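Local coordinates for tetratricopeptide repeat protein (Parabacteroides merdae ATCC 43184, PDB 4R7S) that is of unknown function but, as a tetratricopeptide repeat protein, probably serves as a scaffold for binding other proteins or peptides, at residues A[73-76]-A[77-81]; A[126-129]-A[130-134]; A[176-179]-A[180-183]. One frame throughout, in Å; residues are numbered along the deposited sequence. Where two conformers were deposited one is given.

Contact 1 of 3, residues A[73-76]-A[77-81]. With EDO (1,2-ethanediol), chain H.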
ATOM      1  N   LYS A  73       4.001  11.188  19.538  1.00 52.22           N
ATOM      2  CA  LYS A  73       4.453  11.892  18.335  1.00 51.85           C
ATOM      3  C   LYS A  73       5.687  11.204  17.675  1.00 55.71           C
ATOM      4  O   LYS A  73       6.422  11.831  16.895  1.00 55.59           O
ATOM      5  CB  LYS A  73       4.690  13.380  18.658  1.00 53.92           C
ATOM      6  CG  LYS A  73       3.406  14.214  18.462  1.00 66.64           C
ATOM      7  CD  LYS A  73       2.435  14.254  19.649  1.00 73.40           C
ATOM      8  CE  LYS A  73       1.087  14.814  19.248  1.00 71.62           C
ATOM      9  NZ  LYS A  73       0.309  15.303  20.425  1.00 76.47           N
ATOM     10  N   ASN A  74       5.855   9.886  17.947  1.00 50.85           N
ATOM     11  CA  ASN A  74       6.903   9.040  17.375  1.00 48.75           C
ATOM     12  C   ASN A  74       6.545   8.668  15.923  1.00 48.21           C
ATOM     13  O   ASN A  74       5.631   7.873  15.686  1.00 46.27           O
ATOM     14  CB  ASN A  74       7.115   7.782  18.226  1.00 48.05           C
ATOM     15  CG  ASN A  74       8.255   6.936  17.728  1.00 63.48           C
ATOM     16  OD1 ASN A  74       8.172   6.263  16.682  1.00 56.50           O
ATOM     17  ND2 ASN A  74       9.367   7.004  18.442  1.00 51.10           N
ATOM     18  N   ILE A  75       7.294   9.242  14.974  1.00 44.46           N
ATOM     19  CA  ILE A  75       7.187   9.076  13.516  1.00 43.60           C
ATOM     20  C   ILE A  75       7.065   7.595  13.140  1.00 44.92           C
ATOM     21  O   ILE A  75       6.119   7.255  12.432  1.00 43.49           O
ATOM     22  CB  ILE A  75       8.399   9.766  12.808  1.00 46.86           C
ATOM     23  CG1 ILE A  75       8.139  11.269  12.668  1.00 49.02           C
ATOM     24  CG2 ILE A  75       8.715   9.167  11.423  1.00 47.66           C
ATOM     25  CD1 ILE A  75       8.854  12.115  13.651  1.00 68.30           C
ATOM     26  N   THR A  76       7.984   6.720  13.646  1.00 40.29           N
ATOM     27  CA  THR A  76       7.995   5.290  13.333  1.00 39.01           C
ATOM     28  C   THR A  76       6.698   4.621  13.748  1.00 42.70           C
ATOM     29  O   THR A  76       6.058   4.027  12.894  1.00 44.25           O
ATOM     30  CB  THR A  76       9.203   4.588  13.938  1.00 43.11           C
ATOM     31  OG1 THR A  76      10.376   5.207  13.419  1.00 38.46           O
ATOM     32  CG2 THR A  76       9.240   3.103  13.598  1.00 42.96           C
ATOM     33  N   ILE A  77       6.280   4.759  15.013  1.00 38.35           N
ATOM     34  CA  ILE A  77       5.053   4.140  15.508  1.00 37.73           C
ATOM     35  C   ILE A  77       3.829   4.656  14.711  1.00 41.94           C
ATOM     36  O   ILE A  77       3.018   3.842  14.285  1.00 42.00           O
ATOM     37  CB  ILE A  77       4.893   4.317  17.058  1.00 40.13           C
ATOM     38  CG1 ILE A  77       6.164   3.825  17.793  1.00 38.99           C
ATOM     39  CG2 ILE A  77       3.648   3.553  17.575  1.00 40.50           C
ATOM     40  CD1 ILE A  77       6.265   4.247  19.333  1.00 46.02           C
ATOM     41  N   LEU A  78       3.739   5.972  14.455  1.00 37.93           N
ATOM     42  CA  LEU A  78       2.616   6.566  13.734  1.00 37.53           C
ATOM     43  C   LEU A  78       2.562   6.092  12.302  1.00 41.69           C
ATOM     44  O   LEU A  78       1.491   5.731  11.823  1.00 40.69           O
ATOM     45  CB  LEU A  78       2.667   8.109  13.790  1.00 37.37           C
ATOM     46  CG  LEU A  78       2.335   8.729  15.152  1.00 40.96           C
ATOM     47  CD1 LEU A  78       2.729  10.179  15.177  1.00 41.15           C
ATOM     48  CD2 LEU A  78       0.855   8.553  15.509  1.00 41.50           C
ATOM     49  N   GLU A  79       3.718   6.047  11.637  1.00 39.57           N
ATOM     50  CA  GLU A  79       3.845   5.589  10.254  1.00 38.93           C
ATOM     51  C   GLU A  79       3.478   4.101  10.140  1.00 41.68           C
ATOM     52  O   GLU A  79       2.789   3.729   9.202  1.00 40.43           O
ATOM     53  CB  GLU A  79       5.273   5.855   9.748  1.00 40.21           C
ATOM     54  CG  GLU A  79       5.542   5.395   8.328  1.00 53.94           C
ATOM     55  CD  GLU A  79       7.002   5.398   7.924  1.00 70.26           C
ATOM     56  OE1 GLU A  79       7.666   6.446   8.092  1.00 46.74           O
ATOM     57  OE2 GLU A  79       7.469   4.365   7.392  1.00 71.50           O
ATOM     58  N   ASN A  80       3.887   3.268  11.101  1.00 39.52           N
ATOM     59  CA  ASN A  80       3.579   1.844  11.030  1.00 40.18           C
ATOM     60  C   ASN A  80       2.110   1.542  11.359  1.00 44.04           C
ATOM     61  O   ASN A  80       1.481   0.763  10.637  1.00 44.32           O
ATOM     62  CB  ASN A  80       4.534   1.037  11.917  1.00 41.51           C
ATOM     63  CG  ASN A  80       5.881   0.888  11.250  1.00 59.87           C
ATOM     64  OD1 ASN A  80       6.094   0.052  10.372  1.00 64.20           O
ATOM     65  ND2 ASN A  80       6.778   1.774  11.539  1.00 47.60           N
ATOM     66  N   ARG A  81       1.556   2.183  12.385  1.00 39.91           N
ATOM     67  CA  ARG A  81       0.155   1.982  12.792  1.00 40.20           C
ATOM     68  C   ARG A  81      -0.803   2.585  11.742  1.00 45.30           C
ATOM     69  O   ARG A  81      -1.843   1.988  11.456  1.00 44.86           O
ATOM     70  CB  ARG A  81      -0.072   2.592  14.179  1.00 38.27           C
ATOM     71  CG  ARG A  81      -1.316   2.153  14.939  1.00 37.07           C
ATOM     72  CD  ARG A  81      -1.818   3.444  15.536  1.00 46.84           C
ATOM     73  NE  ARG A  81      -2.440   3.342  16.843  1.00 53.90           N
ATOM     74  CZ  ARG A  81      -3.013   4.363  17.473  1.00 65.35           C
ATOM     75  NH1 ARG A  81      -3.060   5.564  16.905  1.00 49.33           N
ATOM     76  NH2 ARG A  81      -3.545   4.193  18.675  1.00 56.68           N
TER
HETATM   77  C1  EDO H 306      10.049  -1.607  10.875  0.70 52.72           C
HETATM   78  O1  EDO H 306       9.207  -1.353   9.745  0.70 55.04           O
HETATM   79  C2  EDO H 306       9.449  -0.990  12.175  0.70 49.49           C
HETATM   80  O2  EDO H 306       9.524  -1.926  13.249  0.70 46.15           O
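Thr76 O is gripped twice by Asn80. The backbone N of Asn80 reaches Thr76 O at 2.9 Å, the ordinary i to i+4 bond of the helix, and the side-chain amide adds a second bond, with Asn80 ND2 only 2.7 Å from Thr76 O. The two donors come from different directions: the backbone N lies nearly in line with the carbonyl bond, whereas ND2 sits above the carbonyl plane, 46° out of it. The carbonyl oxygen itself stays close to the amide plane of Asn80. With CG beside its own backbone N (chi1 -77°), the Asn80 side chain folds back along the helix, next to Thr76, whose CG2 packs against ND2. That bond fixes which way the amide is turned, leaving OD1 to face a 1,2-ethanediol, probably picked up from the crystallisation liquor; the link from its O1 to Asn80 OD1 is weak.

Two residues before Thr76, at the start of the helix, Asn74 is the N-cap, and its OD1 accepts from Ile77 N at 2.9 Å in a nearly straight bond. With CG anti to the backbone N (chi1 -176°), the side chain swings forward to reach it. Ile77 crosses it at about a right angle, laying CG1 and CD1 against the amide carbon. This capped helix, 75-87, belongs to the all-helical tetratricopeptide repeat array. Ile77 also packs on Ala67 and Leu68 of helix 57-68, while Leu78 turns to Leu101 of helix 91-104. Across the first turn, Leu78 CG rests 3.4 Å from Asn74 O.

Contact 2 of 3, residues A[126-129]-A[130-134]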
HETATM    1  N   MSE A 126      -8.701  17.909  -3.716  1.00 49.85           N
HETATM    2  CA  MSE A 126      -7.911  19.111  -3.458  0.80 50.33           C
HETATM    3  C   MSE A 126      -6.878  18.844  -2.390  1.00 52.09           C
HETATM    4  O   MSE A 126      -5.741  19.299  -2.546  1.00 52.07           O
HETATM    5  CB  MSE A 126      -8.775  20.327  -3.068  0.80 54.19           C
HETATM    6  CG  MSE A 126      -9.473  21.013  -4.266  0.80 63.00           C
HETATM    7 SE   MSE A 126      -8.327  21.353  -5.849  0.60 72.03          SE
HETATM    8  CE  MSE A 126      -6.749  22.345  -4.913  0.80 68.76           C
ATOM      9  N   TRP A 127      -7.235  18.081  -1.325  1.00 46.86           N
ATOM     10  CA  TRP A 127      -6.243  17.809  -0.272  1.00 46.78           C
ATOM     11  C   TRP A 127      -5.165  16.821  -0.750  1.00 49.54           C
ATOM     12  O   TRP A 127      -4.020  16.968  -0.322  1.00 49.19           O
ATOM     13  CB  TRP A 127      -6.849  17.333   1.060  1.00 45.57           C
ATOM     14  CG  TRP A 127      -7.881  18.193   1.749  1.00 47.39           C
ATOM     15  CD1 TRP A 127      -8.730  17.784   2.740  1.00 50.71           C
ATOM     16  CD2 TRP A 127      -8.178  19.583   1.521  1.00 47.61           C
ATOM     17  NE1 TRP A 127      -9.540  18.821   3.134  1.00 50.97           N
ATOM     18  CE2 TRP A 127      -9.222  19.939   2.406  1.00 52.57           C
ATOM     19  CE3 TRP A 127      -7.639  20.575   0.682  1.00 49.10           C
ATOM     20  CZ2 TRP A 127      -9.748  21.236   2.466  1.00 52.57           C
ATOM     21  CZ3 TRP A 127      -8.206  21.843   0.689  1.00 51.65           C
ATOM     22  CH2 TRP A 127      -9.236  22.169   1.586  1.00 53.13           C
ATOM     23  N   ALA A 128      -5.507  15.864  -1.659  1.00 45.04           N
ATOM     24  CA  ALA A 128      -4.528  14.921  -2.230  1.00 44.19           C
ATOM     25  C   ALA A 128      -3.491  15.686  -3.064  1.00 49.11           C
ATOM     26  O   ALA A 128      -2.284  15.524  -2.877  1.00 49.00           O
ATOM     27  CB  ALA A 128      -5.224  13.883  -3.080  1.00 44.12           C
ATOM     28  N   GLU A 129      -3.981  16.603  -3.895  1.00 46.72           N
ATOM     29  CA  GLU A 129      -3.198  17.479  -4.759  1.00 46.50           C
ATOM     30  C   GLU A 129      -2.138  18.235  -3.940  1.00 50.52           C
ATOM     31  O   GLU A 129      -0.962  18.244  -4.314  1.00 50.91           O
ATOM     32  CB  GLU A 129      -4.157  18.469  -5.445  1.00 47.84           C
ATOM     33  CG  GLU A 129      -3.685  18.971  -6.795  1.00 61.64           C
ATOM     34  CD  GLU A 129      -4.498  20.117  -7.364  1.00 82.21           C
ATOM     35  OE1 GLU A 129      -5.709  19.929  -7.620  1.00 62.79           O
ATOM     36  OE2 GLU A 129      -3.916  21.208  -7.554  1.00 85.09           O
ATOM     37  N   GLN A 130      -2.555  18.822  -2.794  1.00 45.53           N
ATOM     38  CA  GLN A 130      -1.690  19.610  -1.918  1.00 44.58           C
ATOM     39  C   GLN A 130      -0.578  18.750  -1.264  1.00 45.43           C
ATOM     40  O   GLN A 130       0.552  19.225  -1.125  1.00 43.52           O
ATOM     41  CB  GLN A 130      -2.528  20.365  -0.876  1.00 46.35           C
ATOM     42  CG  GLN A 130      -3.360  21.474  -1.530  1.00 64.20           C
ATOM     43  CD  GLN A 130      -4.276  22.248  -0.605  1.00 89.45           C
ATOM     44  OE1 GLN A 130      -3.949  22.534   0.554  1.00 88.46           O
ATOM     45  NE2 GLN A 130      -5.411  22.695  -1.142  1.00 78.48           N
ATOM     46  N   ASP A 131      -0.877  17.474  -0.963  1.00 41.81           N
ATOM     47  CA  ASP A 131       0.084  16.530  -0.389  1.00 41.07           C
ATOM     48  C   ASP A 131       1.121  16.081  -1.419  1.00 42.20           C
ATOM     49  O   ASP A 131       2.288  15.915  -1.056  1.00 41.18           O
ATOM     50  CB  ASP A 131      -0.627  15.310   0.229  1.00 42.94           C
ATOM     51  CG  ASP A 131      -1.225  15.550   1.615  1.00 48.49           C
ATOM     52  OD1 ASP A 131      -1.003  16.648   2.184  1.00 49.58           O
ATOM     53  OD2 ASP A 131      -1.917  14.649   2.122  1.00 49.55           O
ATOM     54  N   PHE A 132       0.721  15.904  -2.695  1.00 37.15           N
ATOM     55  CA  PHE A 132       1.692  15.522  -3.734  1.00 35.61           C
ATOM     56  C   PHE A 132       2.551  16.744  -4.100  1.00 40.56           C
ATOM     57  O   PHE A 132       3.766  16.603  -4.276  1.00 40.99           O
ATOM     58  CB  PHE A 132       1.020  14.879  -4.955  1.00 35.71           C
ATOM     59  CG  PHE A 132       0.201  13.655  -4.606  1.00 36.12           C
ATOM     60  CD1 PHE A 132       0.765  12.593  -3.897  1.00 38.08           C
ATOM     61  CD2 PHE A 132      -1.135  13.561  -4.983  1.00 37.96           C
ATOM     62  CE1 PHE A 132      -0.002  11.481  -3.540  1.00 38.89           C
ATOM     63  CE2 PHE A 132      -1.899  12.431  -4.650  1.00 40.64           C
ATOM     64  CZ  PHE A 132      -1.328  11.401  -3.930  1.00 38.77           C
ATOM     65  N   ASP A 133       1.956  17.949  -4.064  1.00 37.08           N
ATOM     66  CA  ASP A 133       2.722  19.180  -4.308  1.00 37.46           C
ATOM     67  C   ASP A 133       3.764  19.400  -3.209  1.00 44.50           C
ATOM     68  O   ASP A 133       4.888  19.783  -3.522  1.00 45.57           O
ATOM     69  CB  ASP A 133       1.805  20.399  -4.420  1.00 38.60           C
ATOM     70  CG  ASP A 133       1.013  20.487  -5.715  1.00 49.39           C
ATOM     71  OD1 ASP A 133       1.496  19.957  -6.754  1.00 45.80           O
ATOM     72  OD2 ASP A 133      -0.071  21.130  -5.708  1.00 61.48           O
ATOM     73  N   LYS A 134       3.405  19.118  -1.928  1.00 41.26           N
ATOM     74  CA  LYS A 134       4.304  19.256  -0.774  1.00 41.21           C
ATOM     75  C   LYS A 134       5.537  18.405  -0.969  1.00 45.09           C
ATOM     76  O   LYS A 134       6.624  18.878  -0.661  1.00 46.38           O
ATOM     77  CB  LYS A 134       3.599  18.892   0.557  1.00 43.48           C
ATOM     78  CG  LYS A 134       4.318  19.388   1.827  1.00 55.34           C
ATOM     79  CD  LYS A 134       4.204  20.905   2.069  1.00 62.92           C
ATOM     80  CE  LYS A 134       5.095  21.391   3.185  1.00 66.51           C
ATOM     81  NZ  LYS A 134       5.036  22.871   3.331  1.00 82.83           N
TER
HETATM   82  O   HOH W   1      -1.449  21.934  -8.066  1.00 53.88           O
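Four successive i to i+4 bonds carry the chain from 126-129 into 130-134, all within helix 125-138. The tightest runs from Asp133 N to Glu129 O at 2.9 Å, while Asp131 N reaches Trp127 O at 3.2 Å and makes a second, weak bond to Ala128 O.

On one flank Trp127 and Gln130 lie side by side and point the same way. Gln130 NE2 meets the six-membered part of the indole at its edge, 3.4 Å from Trp127 CZ3, with ring and amide planes 72° apart. Gln130 gets there with CG beside its backbone N (chi1 -69°) and the chain extended beyond it, its CG passing close to Met126 O.

The buried flank looks into the tetratricopeptide repeat packing, where Ala128 touches Ile120 of helix 109-121 and Leu152 of helix 143-156. Phe132 folds back over the preceding turn so that CE2 comes to 4.0 Å from Ala128 CB, and its side chain also packs on Ile120.

Glu129 and Asp133 put like charges close together, Glu129 OE2 being 4.3 Å from Asp133 OD2. A single water bridges them, donating to Glu129 OE2 at 2.6 Å and to Asp133 OD2 at 2.8 Å, which should ease the repulsion. Glu129 OE1 forms a salt bridge with Arg156, a positive charge likely to offset the pair further, and Asp133 OD1 bonds weakly to His149.

Contact 3 of 3, residues A[176-179]-A[180-183]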
ATOM      1  N   ASP A 176       9.938   0.965 -16.871  1.00 48.91           N
ATOM      2  CA  ASP A 176       9.316   0.833 -15.554  1.00 48.47           C
ATOM      3  C   ASP A 176       7.875   0.373 -15.832  1.00 52.99           C
ATOM      4  O   ASP A 176       6.936   1.175 -15.927  1.00 52.86           O
ATOM      5  CB  ASP A 176       9.401   2.150 -14.748  1.00 50.18           C
ATOM      6  CG  ASP A 176       8.778   2.124 -13.350  1.00 57.65           C
ATOM      7  OD1 ASP A 176       8.452   1.009 -12.854  1.00 58.88           O
ATOM      8  OD2 ASP A 176       8.636   3.214 -12.740  1.00 58.83           O
ATOM      9  N   TRP A 177       7.731  -0.935 -16.015  1.00 49.75           N
ATOM     10  CA  TRP A 177       6.508  -1.607 -16.420  1.00 49.84           C
ATOM     11  C   TRP A 177       5.250  -1.264 -15.580  1.00 52.66           C
ATOM     12  O   TRP A 177       4.179  -1.138 -16.172  1.00 54.42           O
ATOM     13  CB  TRP A 177       6.730  -3.120 -16.483  1.00 49.13           C
ATOM     14  CG  TRP A 177       7.940  -3.515 -17.297  1.00 50.50           C
ATOM     15  CD1 TRP A 177       9.036  -4.191 -16.849  1.00 53.57           C
ATOM     16  CD2 TRP A 177       8.215  -3.174 -18.669  1.00 50.34           C
ATOM     17  NE1 TRP A 177       9.943  -4.355 -17.868  1.00 53.22           N
ATOM     18  CE2 TRP A 177       9.469  -3.730 -18.994  1.00 54.65           C
ATOM     19  CE3 TRP A 177       7.493  -2.510 -19.675  1.00 51.64           C
ATOM     20  CZ2 TRP A 177      10.043  -3.595 -20.266  1.00 54.60           C
ATOM     21  CZ3 TRP A 177       8.047  -2.403 -20.944  1.00 53.38           C
ATOM     22  CH2 TRP A 177       9.308  -2.940 -21.230  1.00 54.38           C
ATOM     23  N   ILE A 178       5.371  -1.029 -14.274  1.00 45.35           N
ATOM     24  CA  ILE A 178       4.218  -0.716 -13.414  1.00 44.14           C
ATOM     25  C   ILE A 178       3.519   0.609 -13.822  1.00 46.10           C
ATOM     26  O   ILE A 178       2.367   0.862 -13.443  1.00 44.83           O
ATOM     27  CB  ILE A 178       4.643  -0.731 -11.913  1.00 47.44           C
ATOM     28  CG1 ILE A 178       3.497  -1.141 -10.992  1.00 48.32           C
ATOM     29  CG2 ILE A 178       5.318   0.556 -11.456  1.00 48.20           C
ATOM     30  CD1 ILE A 178       2.993  -2.620 -11.179  1.00 60.39           C
ATOM     31  N   LEU A 179       4.220   1.440 -14.595  1.00 42.56           N
ATOM     32  CA  LEU A 179       3.656   2.681 -15.110  1.00 41.29           C
ATOM     33  C   LEU A 179       2.647   2.372 -16.226  1.00 42.79           C
ATOM     34  O   LEU A 179       1.639   3.057 -16.343  1.00 41.84           O
ATOM     35  CB  LEU A 179       4.759   3.614 -15.629  1.00 40.71           C
ATOM     36  CG  LEU A 179       5.778   4.143 -14.624  1.00 43.56           C
ATOM     37  CD1 LEU A 179       6.894   4.870 -15.345  1.00 42.84           C
ATOM     38  CD2 LEU A 179       5.126   5.063 -13.601  1.00 43.18           C
ATOM     39  N   TYR A 180       2.920   1.327 -17.026  1.00 39.47           N
ATOM     40  CA  TYR A 180       2.051   0.895 -18.124  1.00 38.79           C
ATOM     41  C   TYR A 180       0.744   0.331 -17.574  1.00 40.98           C
ATOM     42  O   TYR A 180      -0.288   0.446 -18.223  1.00 40.03           O
ATOM     43  CB  TYR A 180       2.750  -0.140 -19.005  1.00 40.36           C
ATOM     44  CG  TYR A 180       3.891   0.400 -19.830  1.00 42.50           C
ATOM     45  CD1 TYR A 180       5.172   0.504 -19.298  1.00 44.85           C
ATOM     46  CD2 TYR A 180       3.711   0.742 -21.169  1.00 43.37           C
ATOM     47  CE1 TYR A 180       6.242   0.980 -20.060  1.00 45.40           C
ATOM     48  CE2 TYR A 180       4.776   1.203 -21.948  1.00 44.50           C
ATOM     49  CZ  TYR A 180       6.040   1.327 -21.386  1.00 53.04           C
ATOM     50  OH  TYR A 180       7.105   1.794 -22.129  1.00 54.79           O
ATOM     51  N   GLU A 181       0.792  -0.235 -16.365  1.00 38.00           N
ATOM     52  CA  GLU A 181      -0.355  -0.772 -15.623  1.00 37.57           C
ATOM     53  C   GLU A 181      -1.281   0.370 -15.178  1.00 39.84           C
ATOM     54  O   GLU A 181      -2.510   0.230 -15.231  1.00 40.01           O
ATOM     55  CB  GLU A 181       0.107  -1.595 -14.411  1.00 38.38           C
ATOM     56  CG  GLU A 181       0.762  -2.921 -14.790  1.00 44.04           C
ATOM     57  CD  GLU A 181       0.653  -4.053 -13.781  1.00 59.22           C
ATOM     58  OE1 GLU A 181      -0.035  -3.875 -12.747  1.00 51.46           O
ATOM     59  OE2 GLU A 181       1.244  -5.130 -14.034  1.00 50.39           O
ATOM     60  N   GLY A 182      -0.682   1.482 -14.773  1.00 34.71           N
ATOM     61  CA  GLY A 182      -1.405   2.686 -14.371  1.00 34.22           C
ATOM     62  C   GLY A 182      -2.042   3.358 -15.574  1.00 36.10           C
ATOM     63  O   GLY A 182      -3.229   3.694 -15.553  1.00 33.32           O
ATOM     64  N   ARG A 183      -1.263   3.503 -16.660  1.00 32.85           N
ATOM     65  CA  ARG A 183      -1.755   4.099 -17.894  1.00 33.13           C
ATOM     66  C   ARG A 183      -2.858   3.238 -18.504  1.00 35.98           C
ATOM     67  O   ARG A 183      -3.855   3.808 -18.967  1.00 36.49           O
ATOM     68  CB  ARG A 183      -0.624   4.350 -18.916  1.00 32.82           C
ATOM     69  CG  ARG A 183      -1.091   5.260 -20.039  1.00 37.26           C
ATOM     70  CD  ARG A 183       0.040   5.754 -20.905  1.00 36.75           C
ATOM     71  NE  ARG A 183       0.582   4.667 -21.698  1.00 26.44           N
ATOM     72  CZ  ARG A 183       1.629   4.787 -22.494  1.00 38.08           C
ATOM     73  NH1 ARG A 183       2.237   5.957 -22.625  1.00 26.67           N
ATOM     74  NH2 ARG A 183       2.068   3.744 -23.184  1.00 30.99           N
TER
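Trp177 and Tyr180 form the close-packed half of this contact. Their side chains lie next to each other and point the same way, Trp177 CE3 being 3.7 Å from Tyr180 CE1, with the ring planes 38° apart. The Tyr180 ring is turned so that Trp177 O lies in its plane, at an edge. The same carbonyl accepts from Tyr180 N at 2.9 Å, the donor standing well above the carbonyl plane in a bent bond (134° at the hydrogen). With CG beside its backbone N (chi1 -70°), the phenol leans back over the turn, and its OH bonds to Pro174 O.

Tyr180 is buried against Ile170 of helix 159-172 and Val203 of helix 193-206, consistent with a continuing tetratricopeptide-like helical array; Arg183 packs on Ile170 too. A leucine here in place of Tyr180 would probably leave Pro174 O without its hydroxyl partner and open a gap beside the indole.

The other side is looser. Exposed Ile178 crosses Glu181 with little more than CD1 touching the carboxylate, 3.6 Å from OE1, and Gly182 N bonds weakly to Ile178 O at 3.4 Å. The hydroxyl bond thus ties Tyr180 back to Pro174 while the indole packs beside its ring, and the Glu181 carboxylate and Arg183 guanidinium, held by Thr210 and Asp199 respectively, join 176-183 to the elements around it.

Overall arrangement
Contacts 1, 2 and 3 come in that order along the chain, each a local turn within a different helix: 75-87, 125-138 and 178-189. None touches another. Centres of contacts 1 and 2 are about 21 Å apart and those of 2 and 3 about 22 Å, whereas contacts 1 and 3, on opposite sides of the chain's centre, are separated by about 30 Å between centres. Contacts 1 and 3 lie at or near the beginning of their helices; contact 2 lies one residue into its own. The series samples three helices spaced along an elongated, strand-free solenoid, with two others between each consecutive pair, and each packs on neighbours before and after it, consistent with a tetratricopeptide repeat protein.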